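Polysaccharide biosynthesis protein CapD (Bacillus thuringiensis HD-771, PDB 6BWC) probably acts as a short-chain dehydrogenase/reductase-type enzyme that uses NADP and a UDP-N-acetylglucosamine-type substrate in making CMP-pseudaminic acid for flagellin glycosylation. Local coordinates at residues G17-G20 with K21-S25. The protein carries 2 engineered substitutions. Sequence-based numbering, arbitrary orientation.
Sequences GTIG and KSILS. With NAP (NADP nicotinamide-adenine-dinucleotide phosphate), chain N.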
loop_
_atom_site.group_PDB
_atom_site.type_symbol
_atom_site.label_atom_id
_atom_site.label_comp_id
_atom_site.label_asym_id
_atom_site.label_seq_id
_atom_site.Cartn_x
_atom_site.Cartn_y
_atom_site.Cartn_z
ATOM N N GLY C 17 13.451 -0.253 25.740
ATOM C CA GLY C 17 13.002 -1.279 26.682
ATOM C C GLY C 17 14.080 -1.893 27.560
ATOM O O GLY C 17 15.233 -1.475 27.518
ATOM N N THR C 18 13.682 -2.902 28.338
ATOM C CA THR C 18 14.522 -3.506 29.366
ATOM C C THR C 18 15.836 -4.065 28.805
ATOM O O THR C 18 16.940 -3.728 29.285
ATOM C CB THR C 18 13.749 -4.620 30.097
ATOM O OG1 THR C 18 12.679 -4.035 30.839
ATOM C CG2 THR C 18 14.654 -5.440 31.048
ATOM N N ILE C 19 15.709 -4.907 27.787
ATOM C CA ILE C 19 16.864 -5.582 27.217
ATOM C C ILE C 19 17.629 -4.681 26.240
ATOM O O ILE C 19 18.863 -4.735 26.174
ATOM C CB ILE C 19 16.445 -6.937 26.616
ATOM C CG1 ILE C 19 16.117 -7.892 27.774
ATOM C CG2 ILE C 19 17.545 -7.524 25.738
ATOM C CD1 ILE C 19 15.242 -9.055 27.411
ATOM N N GLY C 20 16.904 -3.838 25.516
ATOM C CA GLY C 20 17.516 -2.877 24.607
ATOM C C GLY C 20 18.372 -1.806 25.258
ATOM O O GLY C 20 19.408 -1.454 24.706
ATOM N N LYS C 21 17.937 -1.280 26.408
ATOM C CA LYS C 21 18.774 -0.376 27.198
ATOM C C LYS C 21 20.016 -1.075 27.741
ATOM O O LYS C 21 21.132 -0.557 27.594
ATOM C CB LYS C 21 18.038 0.230 28.388
ATOM C CG LYS C 21 17.155 1.434 28.074
ATOM C CD LYS C 21 17.038 2.385 29.278
ATOM C CE LYS C 21 16.397 1.769 30.523
ATOM N NZ LYS C 21 17.093 2.223 31.766
ATOM N N SER C 22 19.850 -2.237 28.370
ATOM C CA SER C 22 21.022 -2.933 28.924
ATOM C C SER C 22 22.075 -3.192 27.827
ATOM O O SER C 22 23.246 -2.870 28.026
ATOM C CB SER C 22 20.647 -4.232 29.656
ATOM O OG SER C 22 21.541 -4.474 30.732
ATOM N N ILE C 23 21.651 -3.713 26.668
ATOM C CA ILE C 23 22.555 -3.838 25.493
ATOM C C ILE C 23 23.252 -2.504 25.132
ATOM O O ILE C 23 24.447 -2.497 24.838
ATOM C CB ILE C 23 21.828 -4.358 24.224
ATOM C CG1 ILE C 23 21.354 -5.807 24.418
ATOM C CG2 ILE C 23 22.750 -4.285 22.995
ATOM C CD1 ILE C 23 20.318 -6.263 23.403
ATOM N N LEU C 24 22.485 -1.406 25.129
ATOM C CA LEU C 24 22.985 -0.052 24.814
ATOM C C LEU C 24 24.187 0.327 25.641
ATOM O O LEU C 24 25.224 0.695 25.089
ATOM C CB LEU C 24 21.886 1.006 25.036
ATOM C CG LEU C 24 22.244 2.482 24.931
ATOM C CD1 LEU C 24 23.070 2.727 23.676
ATOM C CD2 LEU C 24 20.983 3.332 24.922
ATOM N N SER C 25 24.032 0.249 26.959
ATOM C CA SER C 25 25.111 0.609 27.866
ATOM C C SER C 25 26.289 -0.382 27.784
ATOM O O SER C 25 27.440 0.015 27.943
ATOM C CB SER C 25 24.596 0.757 29.297
ATOM O OG SER C 25 23.813 -0.358 29.666
HETATM P PA NAP N . 10.211 -4.225 26.323
HETATM O O1A NAP N . 10.755 -3.637 27.594
HETATM O O2A NAP N . 8.737 -4.121 26.123
HETATM O O5B NAP N . 10.965 -3.605 25.065
HETATM C C5B NAP N . 10.276 -3.472 23.819
HETATM C C4B NAP N . 11.007 -2.461 22.942
HETATM O O4B NAP N . 10.500 -2.415 21.610
HETATM C C3B NAP N . 10.807 -1.070 23.482
HETATM O O3B NAP N . 12.007 -0.379 23.149
HETATM C C2B NAP N . 9.605 -0.575 22.719
HETATM O O2B NAP N . 9.569 0.834 22.805
HETATM C C1B NAP N . 9.878 -1.154 21.330
HETATM N N9A NAP N . 8.747 -1.410 20.373
HETATM C C8A NAP N . 7.550 -2.038 20.563
HETATM N N7A NAP N . 6.804 -2.095 19.407
HETATM C C5A NAP N . 7.539 -1.500 18.451
HETATM C C6A NAP N . 7.403 -1.182 17.008
HETATM N N6A NAP N . 6.310 -1.517 16.308
HETATM N N1A NAP N . 8.413 -0.548 16.388
HETATM C C2A NAP N . 9.535 -0.181 17.032
HETATM N N3A NAP N . 9.733 -0.423 18.337
HETATM C C4A NAP N . 8.802 -1.063 19.089
HETATM O O3 NAP N . 10.643 -5.767 26.127
HETATM P PN NAP N . 11.965 -6.515 26.693
HETATM O O1N NAP N . 13.195 -5.621 26.629
HETATM O O2N NAP N . 11.602 -7.223 27.962
HETATM O O5D NAP N . 12.113 -7.708 25.653
HETATM C C5D NAP N . 12.837 -7.492 24.468
HETATM C C4D NAP N . 12.738 -8.717 23.565
HETATM O O4D NAP N . 13.017 -9.875 24.363
HETATM C C3D NAP N . 11.400 -8.984 22.852
HETATM O O3D NAP N . 11.670 -9.274 21.478
HETATM C C2D NAP N . 10.814 -10.195 23.538
HETATM O O2D NAP N . 10.077 -11.035 22.645
HETATM C C1D NAP N . 12.065 -10.901 24.060
HETATM N N1N NAP N . 11.855 -11.739 25.247
HETATM C C2N NAP N . 11.662 -11.131 26.429
HETATM C C3N NAP N . 11.458 -11.817 27.612
HETATM C C7N NAP N . 11.211 -11.137 28.915
HETATM O O7N NAP N . 10.861 -11.830 29.872
HETATM N N7N NAP N . 11.333 -9.814 29.051
HETATM C C4N NAP N . 11.495 -13.301 27.593
HETATM C C5N NAP N . 11.702 -13.861 26.253
HETATM C C6N NAP N . 11.898 -13.067 25.136
HETATM P P2B NAP N . 8.232 1.666 22.459
HETATM O O1X NAP N . 8.643 3.020 23.006
HETATM O O2X NAP N . 8.139 1.698 20.948
HETATM O O3X NAP N . 7.056 0.954 23.168
#
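Gly17 and Lys21 are joined across the first turn of helix 18-29, where Lys21 N donates to Gly17 O at 2.9 Å. With Gly17 as N-cap, this bond opens an i to i+4 ladder that Ile23 N continues to Ile19 O (3.0 Å, 172° at the hydrogen) and Leu24 N, less straight, to Gly20 O; the rung from Ser22 N to Thr18 O is weak.

Apolar contact runs along one flank. With CG2 anti to the backbone N, Ile19 CG2 lies 3.8 Å from Ile23 CD1, while CG1 of Ile19 carries the CD1 of Ile19 to NADP O5D. Val85 touches both isoleucines.

The backbone amides of Gly17, Thr18 and Ile19 bind the cofactor. Thr18 N donates to NADP O1A (3.1 Å) and Ile19 N to NADP O1N (2.9 Å), one on each phosphate; Gly17 N gives a weak bond to ribose O3B. Thr18 OG1 is hydrogen-bonded to Arg176 N.

Gly17 packs directly against NADP at O5B, consistent with a Rossmann-type GxGxxG turn. Through these amide bonds the pyrophosphate sits at the N-terminus of helix 18-29, where the helix dipole would probably favour its negative charge.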